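PDB 4AKL: nucleocapsid, which binds double- and single-stranded RNA, probably to package the viral genome, and displays sequence-non-specific endonuclease activity on double-stranded DNA. Local coordinates for residues N125-A130 and N468-K473; L131-D136 and D305-S310. One frame throughout, in Å; residues are numbered along the deposited sequence.

How the contacts relate
Successive turns of one helix, 120-136, supply the first segment of both contacts, whose centres lie about 9 Å apart in the buried interior. Contact 1 sets residues 125-130 against the C-terminal loop 468-473, and contact 2 sets residues 131-136 against the start of helix 306-316, so the helix joins two parts of the chain far apart in sequence. Asp-305 of contact 2 ties them together: its OD2 accepts from Asn-468 ND2 of contact 1, and Asp-305 N lies 2.8 Å from Tyr-126 OH. Tyr-126 OH also lies 2.5 Å from Ser-309 OG; both contacts are probable hydrogen bonds. Tyr-126 CE2 packs 3.5 Å from Phe-308 CD2.

Contact 1. Residues N125-A130 and N468-K473; sequences NYQQAA and NAYNVK
An Asx turn at Asn-468 overlaps a type I beta turn from Ala-469 to Val-472, shaping the C-terminal loop where it meets helix 120-136, and Gln-127 is the helix residue that packs most on it. Gln-127 CB starts 3.8 Å from Tyr-470 CD2, already over the phenol ring. With CG anti to the carbonyl carbon (chi1 -61°) and the chain bent at chi2, Gln-127 folds back across the ring instead of running out past it. Gln-127 CG therefore sits over the face in a CH-pi contact, 3.8 Å from the centroid of the Tyr-470 ring. The amide follows nearly flat, its plane 18° from that of the ring, and Gln-127 OE1 ends 3.5 Å from Tyr-470 CB. Glutamine suits this place because its methylenes cover an aromatic face while its own buried amide is satisfied by polar partners: NE2 donates to the backbone oxygens of Gly-301 and Gln-303, and OE1 takes a hydrogen from a bridging water. Gln-128 touches the same ring more lightly, Gln-128 OE1 lying 3.7 Å from Tyr-470 CE2. Asn-468, short enough to fold back on its own backbone, accepts from Tyr-470 N through OD1, with the N-H above the carbonyl plane. Asn-468 ND2 donates to Asp-305 OD2 and, at 2.7 Å, to the bridging water, whose own two hydrogens go to Gln-127 OE1 and Gln-127 O.

Contact 2. Residues L131-D136 and D305-S310; sequences LKWRKD and DTVFSS
Trp-133 buries the most surface here, its CG anti to the backbone N (chi1 178°) so that the indole reaches across to helix 306-316. Phe-308 comes alongside, running the other way, and turns an edge to its face: Phe-308 CD1 stands 3.5 Å from Trp-133 CG, towards the rim of the indole. The five-membered ring of Trp-133 and the Phe-308 ring form a T-shaped (edge-to-face) pair with planes at 69°. Farther along the indole, Trp-133 CZ3 meets Val-307 CG1 at 3.9 Å, where a compact branched residue fits beside the wide ring. Trp-133 NE1 is satisfied by Gly-92 O. The axes of segments 131-136 and 306-310 cross at 91° and approach to 10.2 Å, a separation that large aromatic side chains can fill. Beside them Arg-134, extended from CG to NE, meets Asp-305 tip to tip in a side-on bidentate salt bridge. Arg-134 NE donates to the syn lone pair of Asp-305 OD2 at 2.9 Å, while Arg-134 NH2 gives a straighter bond to Asp-305 OD1 at 3.0 Å, from above the carboxylate plane. Aspartate suits the N-cap position: the same OD1 also accepts a weak capping bond from Phe-308 N, and the helix start would tend to stabilise its negative charge. Val-307 CG1 approaches Arg-134 NH2 obliquely, at 3.3 Å. Arg-134 NH1 donates to Phe-466 O.

Contact 1. Residues N125-A130 and N468-K473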
loop_
_atom_site.group_PDB
_atom_site.type_symbol
_atom_site.label_atom_id
_atom_site.label_comp_id
_atom_site.label_asym_id
_atom_site.label_seq_id
_atom_site.Cartn_x
_atom_site.Cartn_y
_atom_site.Cartn_z
ATOM N N ASN A 125 11.923 -3.017 -1.871
ATOM C CA ASN A 125 11.878 -3.886 -3.020
ATOM C C ASN A 125 10.435 -4.182 -3.454
ATOM O O ASN A 125 10.136 -4.208 -4.652
ATOM C CB ASN A 125 12.651 -5.182 -2.721
ATOM C CG ASN A 125 12.666 -6.168 -3.905
ATOM O OD1 ASN A 125 11.637 -6.754 -4.270
ATOM N ND2 ASN A 125 13.840 -6.365 -4.491
ATOM N N TYR A 126 9.536 -4.388 -2.476
ATOM C CA TYR A 126 8.162 -4.683 -2.797
ATOM C C TYR A 126 7.512 -3.459 -3.474
ATOM O O TYR A 126 6.788 -3.600 -4.417
ATOM C CB TYR A 126 7.378 -5.072 -1.504
ATOM C CG TYR A 126 5.879 -4.951 -1.627
ATOM C CD1 TYR A 126 5.252 -3.771 -1.375
ATOM C CD2 TYR A 126 5.104 -6.022 -2.006
ATOM C CE1 TYR A 126 3.848 -3.649 -1.476
ATOM C CE2 TYR A 126 3.682 -5.917 -2.130
ATOM C CZ TYR A 126 3.069 -4.719 -1.864
ATOM O OH TYR A 126 1.668 -4.545 -1.941
ATOM N N GLN A 127 7.762 -2.258 -2.964
ATOM C CA GLN A 127 7.160 -1.054 -3.557
ATOM C C GLN A 127 7.645 -0.866 -4.974
ATOM O O GLN A 127 6.845 -0.598 -5.879
ATOM C CB GLN A 127 7.429 0.200 -2.712
ATOM C CG GLN A 127 6.831 0.124 -1.266
ATOM C CD GLN A 127 5.295 0.089 -1.189
ATOM O OE1 GLN A 127 4.575 0.469 -2.135
ATOM N NE2 GLN A 127 4.786 -0.369 -0.041
ATOM N N GLN A 128 8.938 -1.059 -5.195
ATOM C CA GLN A 128 9.495 -0.900 -6.553
ATOM C C GLN A 128 8.956 -1.975 -7.466
ATOM O O GLN A 128 8.672 -1.708 -8.664
ATOM C CB GLN A 128 11.052 -0.920 -6.528
ATOM C CG GLN A 128 11.671 0.226 -5.702
ATOM C CD GLN A 128 10.985 1.643 -5.965
ATOM O OE1 GLN A 128 10.391 2.278 -5.047
ATOM N NE2 GLN A 128 11.047 2.088 -7.209
ATOM N N ALA A 129 8.818 -3.196 -6.921
ATOM C CA ALA A 129 8.262 -4.288 -7.692
ATOM C C ALA A 129 6.808 -4.009 -8.147
ATOM O O ALA A 129 6.435 -4.358 -9.248
ATOM C CB ALA A 129 8.363 -5.609 -6.940
ATOM N N ALA A 130 6.031 -3.385 -7.288
ATOM C CA ALA A 130 4.633 -3.051 -7.578
ATOM C C ALA A 130 4.523 -2.031 -8.701
ATOM O O ALA A 130 3.669 -2.137 -9.553
ATOM C CB ALA A 130 3.927 -2.537 -6.328
ATOM N N ASN A 468 -2.115 3.293 -6.721
ATOM C CA ASN A 468 -0.961 3.063 -5.842
ATOM C C ASN A 468 -0.586 4.425 -5.358
ATOM O O ASN A 468 -0.459 5.377 -6.178
ATOM C CB ASN A 468 0.160 2.360 -6.609
ATOM C CG ASN A 468 1.540 2.388 -5.880
ATOM O OD1 ASN A 468 2.065 3.456 -5.494
ATOM N ND2 ASN A 468 2.133 1.217 -5.736
ATOM N N ALA A 469 -0.394 4.568 -4.047
ATOM C CA ALA A 469 -0.111 5.903 -3.476
ATOM C C ALA A 469 1.257 5.978 -2.800
ATOM O O ALA A 469 1.498 6.903 -1.989
ATOM C CB ALA A 469 -1.239 6.325 -2.496
ATOM N N TYR A 470 2.151 5.046 -3.142
ATOM C CA TYR A 470 3.474 5.015 -2.545
ATOM C C TYR A 470 4.231 6.343 -2.712
ATOM O O TYR A 470 4.799 6.785 -1.736
ATOM C CB TYR A 470 4.352 3.852 -3.071
ATOM C CG TYR A 470 5.758 3.855 -2.444
ATOM C CD1 TYR A 470 5.904 3.767 -1.073
ATOM C CD2 TYR A 470 6.924 3.942 -3.214
ATOM C CE1 TYR A 470 7.130 3.772 -0.475
ATOM C CE2 TYR A 470 8.188 3.934 -2.600
ATOM C CZ TYR A 470 8.264 3.850 -1.223
ATOM O OH TYR A 470 9.447 3.841 -0.538
ATOM N N ASN A 471 4.214 6.963 -3.910
ATOM C CA ASN A 471 4.942 8.261 -4.181
ATOM C C ASN A 471 4.191 9.557 -3.877
ATOM O O ASN A 471 4.555 10.592 -4.361
ATOM C CB ASN A 471 5.433 8.321 -5.655
ATOM C CG ASN A 471 6.460 7.304 -5.943
ATOM O OD1 ASN A 471 7.435 7.179 -5.198
ATOM N ND2 ASN A 471 6.275 6.553 -7.023
ATOM N N VAL A 472 3.124 9.472 -3.097
ATOM C CA VAL A 472 2.406 10.638 -2.587
ATOM C C VAL A 472 3.246 11.137 -1.389
ATOM O O VAL A 472 3.675 10.336 -0.540
ATOM C CB VAL A 472 0.911 10.301 -2.225
ATOM C CG1 VAL A 472 0.316 11.342 -1.391
ATOM C CG2 VAL A 472 0.099 10.146 -3.476
ATOM N N LYS A 473 3.470 12.455 -1.348
ATOM C CA LYS A 473 4.346 13.094 -0.376
ATOM C C LYS A 473 3.542 13.904 0.632
ATOM O O LYS A 473 2.540 14.565 0.279
ATOM C CB LYS A 473 5.447 13.981 -1.071
ATOM C CG LYS A 473 5.304 14.066 -2.614
ATOM C CD LYS A 473 6.362 14.845 -3.383
ATOM C CE LYS A 473 6.122 14.696 -4.938
ATOM N NZ LYS A 473 5.949 13.218 -5.357
HETATM O O HOH W 1 4.672 1.142 -4.921
#

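Contact 2. Residues L131-D136 and D305-S310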
loop_
_atom_site.group_PDB
_atom_site.type_symbol
_atom_site.label_atom_id
_atom_site.label_comp_id
_atom_site.label_asym_id
_atom_site.label_seq_id
_atom_site.Cartn_x
_atom_site.Cartn_y
_atom_site.Cartn_z
ATOM N N LEU A 131 5.379 -1.050 -8.686
ATOM C CA LEU A 131 5.383 -0.073 -9.763
ATOM C C LEU A 131 5.850 -0.730 -11.086
ATOM O O LEU A 131 5.247 -0.505 -12.140
ATOM C CB LEU A 131 6.223 1.119 -9.399
ATOM C CG LEU A 131 5.708 1.964 -8.227
ATOM C CD1 LEU A 131 6.876 2.937 -7.683
ATOM C CD2 LEU A 131 4.402 2.776 -8.549
ATOM N N LYS A 132 6.883 -1.557 -11.015
ATOM C CA LYS A 132 7.342 -2.285 -12.190
ATOM C C LYS A 132 6.250 -3.172 -12.813
ATOM O O LYS A 132 6.048 -3.137 -14.035
ATOM C CB LYS A 132 8.566 -3.133 -11.856
ATOM C CG LYS A 132 9.223 -3.833 -13.101
ATOM C CD LYS A 132 10.625 -4.375 -12.764
ATOM C CE LYS A 132 11.121 -5.425 -13.812
ATOM N NZ LYS A 132 10.924 -4.938 -15.169
ATOM N N TRP A 133 5.564 -3.954 -11.970
ATOM C CA TRP A 133 4.497 -4.800 -12.392
ATOM C C TRP A 133 3.464 -3.972 -13.139
ATOM O O TRP A 133 3.077 -4.357 -14.243
ATOM C CB TRP A 133 3.883 -5.470 -11.173
ATOM C CG TRP A 133 2.730 -6.361 -11.381
ATOM C CD1 TRP A 133 2.746 -7.723 -11.572
ATOM C CD2 TRP A 133 1.373 -5.976 -11.380
ATOM N NE1 TRP A 133 1.467 -8.214 -11.700
ATOM C CE2 TRP A 133 0.593 -7.161 -11.585
ATOM C CE3 TRP A 133 0.720 -4.759 -11.226
ATOM C CZ2 TRP A 133 -0.820 -7.141 -11.627
ATOM C CZ3 TRP A 133 -0.703 -4.736 -11.272
ATOM C CH2 TRP A 133 -1.437 -5.935 -11.475
ATOM N N ARG A 134 3.028 -2.852 -12.544
ATOM C CA ARG A 134 2.061 -1.969 -13.173
ATOM C C ARG A 134 2.532 -1.455 -14.571
ATOM O O ARG A 134 1.792 -1.528 -15.530
ATOM C CB ARG A 134 1.744 -0.783 -12.275
ATOM C CG ARG A 134 0.941 -1.153 -11.080
ATOM C CD ARG A 134 0.897 -0.091 -10.072
ATOM N NE ARG A 134 -0.143 -0.407 -9.032
ATOM C CZ ARG A 134 -1.364 0.124 -8.945
ATOM N NH1 ARG A 134 -1.804 1.042 -9.814
ATOM N NH2 ARG A 134 -2.164 -0.241 -7.944
ATOM N N LYS A 135 3.766 -0.958 -14.643
ATOM C CA LYS A 135 4.364 -0.529 -15.893
ATOM C C LYS A 135 4.465 -1.668 -16.942
ATOM O O LYS A 135 4.029 -1.510 -18.079
ATOM C CB LYS A 135 5.774 0.054 -15.658
ATOM C CG LYS A 135 5.821 1.516 -15.085
ATOM C CD LYS A 135 7.045 2.333 -15.642
ATOM C CE LYS A 135 6.893 2.695 -17.158
ATOM N NZ LYS A 135 7.913 3.704 -17.718
ATOM N N ASP A 136 5.051 -2.795 -16.547
ATOM C CA ASP A 136 5.273 -3.920 -17.463
ATOM C C ASP A 136 3.984 -4.472 -18.069
ATOM O O ASP A 136 3.965 -4.752 -19.259
ATOM C CB ASP A 136 6.051 -5.062 -16.770
ATOM C CG ASP A 136 7.525 -4.679 -16.461
ATOM O OD1 ASP A 136 8.000 -3.579 -16.867
ATOM O OD2 ASP A 136 8.202 -5.485 -15.799
ATOM N N ASP A 305 -0.076 -2.311 -1.847
ATOM C CA ASP A 305 -0.574 -2.097 -3.146
ATOM C C ASP A 305 -1.583 -3.205 -3.391
ATOM O O ASP A 305 -1.217 -4.384 -3.594
ATOM C CB ASP A 305 0.547 -2.138 -4.185
ATOM C CG ASP A 305 0.037 -1.827 -5.592
ATOM O OD1 ASP A 305 -1.147 -2.096 -5.846
ATOM O OD2 ASP A 305 0.829 -1.302 -6.437
ATOM N N THR A 306 -2.847 -2.825 -3.383
ATOM C CA THR A 306 -3.950 -3.755 -3.343
ATOM C C THR A 306 -3.971 -4.687 -4.530
ATOM O O THR A 306 -4.105 -5.885 -4.374
ATOM C CB THR A 306 -5.300 -2.992 -3.188
ATOM O OG1 THR A 306 -5.293 -2.328 -1.930
ATOM C CG2 THR A 306 -6.564 -3.914 -3.251
ATOM N N VAL A 307 -3.817 -4.152 -5.715
ATOM C CA VAL A 307 -3.881 -4.989 -6.852
ATOM C C VAL A 307 -2.609 -5.860 -6.993
ATOM O O VAL A 307 -2.707 -7.043 -7.317
ATOM C CB VAL A 307 -4.241 -4.185 -8.135
ATOM C CG1 VAL A 307 -3.095 -3.314 -8.587
ATOM C CG2 VAL A 307 -4.662 -5.182 -9.255
ATOM N N PHE A 308 -1.442 -5.283 -6.709
ATOM C CA PHE A 308 -0.191 -6.028 -6.813
ATOM C C PHE A 308 -0.156 -7.205 -5.864
ATOM O O PHE A 308 0.155 -8.354 -6.262
ATOM C CB PHE A 308 1.018 -5.113 -6.584
ATOM C CG PHE A 308 2.338 -5.814 -6.685
ATOM C CD1 PHE A 308 2.761 -6.370 -7.894
ATOM C CD2 PHE A 308 3.143 -5.965 -5.586
ATOM C CE1 PHE A 308 3.941 -7.011 -7.999
ATOM C CE2 PHE A 308 4.314 -6.601 -5.661
ATOM C CZ PHE A 308 4.753 -7.138 -6.869
ATOM N N SER A 309 -0.442 -6.908 -4.587
ATOM C CA SER A 309 -0.444 -7.918 -3.569
ATOM C C SER A 309 -1.508 -8.939 -3.916
ATOM O O SER A 309 -1.278 -10.109 -3.785
ATOM C CB SER A 309 -0.654 -7.307 -2.162
ATOM O OG SER A 309 0.541 -6.791 -1.582
ATOM N N SER A 310 -2.662 -8.516 -4.406
ATOM C CA SER A 310 -3.657 -9.504 -4.754
ATOM C C SER A 310 -3.207 -10.506 -5.845
ATOM O O SER A 310 -3.532 -11.705 -5.750
ATOM C CB SER A 310 -5.013 -8.841 -5.080
ATOM O OG SER A 310 -5.586 -8.284 -3.845
#